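Local coordinates for protein phosphoribosyl-AMP cyclohydrolase (Medicago truncatula, PDB 7BGM) that probably catalyses the second and third steps of histidine biosynthesis, hydrolysing phosphoribosyl-ATP to phosphoribosyl-AMP and diphosphate and then opening the adenine ring, at residues E169-L173 with E189-V193. Residues are numbered along the deposited sequence; the frame is centred on the assembly and turned at random.
Sequences EANEL and EMADV. With ZN (zinc ion), chain E.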
loop_
_atom_site.group_PDB
_atom_site.type_symbol
_atom_site.label_atom_id
_atom_site.label_comp_id
_atom_site.label_asym_id
_atom_site.label_seq_id
_atom_site.Cartn_x
_atom_site.Cartn_y
_atom_site.Cartn_z
ATOM N N GLU A 169 -21.757 -2.405 15.952
ATOM C CA GLU A 169 -21.410 -2.440 14.535
ATOM C C GLU A 169 -21.053 -3.850 14.082
ATOM O O GLU A 169 -21.344 -4.236 12.939
ATOM C CB GLU A 169 -20.240 -1.489 14.249
ATOM C CG GLU A 169 -20.544 0.003 14.446
ATOM C CD GLU A 169 -21.593 0.538 13.485
ATOM O OE1 GLU A 169 -22.025 -0.220 12.585
ATOM O OE2 GLU A 169 -21.984 1.721 13.625
ATOM N N ALA A 170 -20.373 -4.612 14.944
ATOM C CA ALA A 170 -20.039 -5.987 14.600
ATOM C C ALA A 170 -21.306 -6.797 14.368
ATOM O O ALA A 170 -21.376 -7.623 13.447
ATOM C CB ALA A 170 -19.197 -6.622 15.707
ATOM N N ASN A 171 -22.324 -6.566 15.196
ATOM C CA ASN A 171 -23.605 -7.232 14.991
ATOM C C ASN A 171 -24.271 -6.785 13.692
ATOM O O ASN A 171 -24.892 -7.604 13.000
ATOM C CB ASN A 171 -24.519 -6.965 16.180
ATOM C CG ASN A 171 -25.839 -7.684 16.062
ATOM O OD1 ASN A 171 -25.888 -8.917 16.080
ATOM N ND2 ASN A 171 -26.921 -6.919 15.938
ATOM N N GLU A 172 -24.196 -5.483 13.371
ATOM C CA GLU A 172 -24.726 -4.986 12.095
ATOM C C GLU A 172 -24.068 -5.687 10.914
ATOM O O GLU A 172 -24.738 -6.048 9.939
ATOM C CB GLU A 172 -24.516 -3.473 11.964
ATOM C CG GLU A 172 -25.377 -2.614 12.861
ATOM C CD GLU A 172 -26.860 -2.865 12.662
ATOM O OE1 GLU A 172 -27.329 -2.865 11.502
ATOM O OE2 GLU A 172 -27.545 -3.074 13.674
ATOM N N LEU A 173 -22.747 -5.851 10.968
ATOM C CA LEU A 173 -22.046 -6.539 9.891
ATOM C C LEU A 173 -22.534 -7.973 9.752
ATOM O O LEU A 173 -22.776 -8.457 8.634
ATOM C CB LEU A 173 -20.545 -6.511 10.152
ATOM C CG LEU A 173 -19.680 -7.180 9.087
ATOM C CD1 LEU A 173 -19.700 -6.421 7.739
ATOM C CD2 LEU A 173 -18.262 -7.314 9.628
ATOM N N GLU A 189 -21.252 -1.480 6.373
ATOM C CA GLU A 189 -21.123 -1.905 7.768
ATOM C C GLU A 189 -19.679 -2.260 8.116
ATOM O O GLU A 189 -19.227 -2.003 9.241
ATOM C CB GLU A 189 -22.051 -3.077 8.050
ATOM C CG GLU A 189 -23.522 -2.642 8.024
ATOM C CD GLU A 189 -23.785 -1.423 8.914
ATOM O OE1 GLU A 189 -23.179 -1.324 9.993
ATOM O OE2 GLU A 189 -24.605 -0.556 8.541
ATOM N N MET A 190 -18.940 -2.866 7.181
ATOM C CA MET A 190 -17.519 -3.111 7.432
ATOM C C MET A 190 -16.766 -1.807 7.642
ATOM O O MET A 190 -15.841 -1.742 8.464
ATOM C CB MET A 190 -16.889 -3.885 6.274
ATOM C CG MET A 190 -15.431 -4.276 6.518
ATOM S SD MET A 190 -15.274 -5.529 7.817
ATOM C CE MET A 190 -13.483 -5.633 7.877
ATOM N N ALA A 191 -17.137 -0.758 6.908
ATOM C CA ALA A 191 -16.480 0.524 7.124
ATOM C C ALA A 191 -16.790 1.069 8.514
ATOM O O ALA A 191 -15.911 1.657 9.160
ATOM C CB ALA A 191 -16.877 1.529 6.038
ATOM N N ASP A 192 -18.017 0.837 9.011
ATOM C CA ASP A 192 -18.377 1.235 10.374
ATOM C C ASP A 192 -17.551 0.474 11.401
ATOM O O ASP A 192 -17.068 1.051 12.386
ATOM C CB ASP A 192 -19.858 0.970 10.649
ATOM C CG ASP A 192 -20.807 1.879 9.881
ATOM O OD1 ASP A 192 -20.349 2.795 9.171
ATOM O OD2 ASP A 192 -22.045 1.654 10.001
ATOM N N VAL A 193 -17.415 -0.841 11.207
ATOM C CA VAL A 193 -16.608 -1.654 12.113
ATOM C C VAL A 193 -15.175 -1.150 12.124
ATOM O O VAL A 193 -14.580 -0.936 13.187
ATOM C CB VAL A 193 -16.677 -3.142 11.712
ATOM C CG1 VAL A 193 -15.675 -3.970 12.521
ATOM C CG2 VAL A 193 -18.087 -3.676 11.909
HETATM ZN ZN ZN E . -23.182 0.368 11.034
HETATM O O HOH W 1 -25.114 0.989 11.536
#
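A zinc ion joins E169 to E189 and D192 across two antiparallel helices, drawing three carboxylates together. Each gives one oxygen, E169 OE1, E189 OE1 and D192 OD2 all lying 2.0 Å from the zinc, and a water 2.1 Å from the metal completes four ligands. E169 OE1 and E189 OE1 come within 3.0 Å, a like-charged approach that the cation presumably offsets. The two glutamate carboxylates are nearly coplanar (14°), whereas that of D192 is turned 72° from E169. Both glutamate chains bend at chi2, which curls their carboxylates back to the metal. The second oxygens are anchored too: K165 and R185 form salt bridges with E169 and E189, and R218 of the second subunit holds D192 OD1. E172, which binds AMP and metal in other crystal structures of this enzyme, does not ligate this zinc; its CB lies 3.2 Å from E189 OE1. Away from the zinc, L173 meets V193 CG2 through CB (4.1 Å) and M190 SD through CD2 (3.9 Å). The acidic cluster is consistent with a MazG-type pyrophosphohydrolase metal site. Segments 169-173 and 189-193, 157° apart in direction, lie on helices 159-178 and 183-204, with the second subunit packing against A170, L173 and M190.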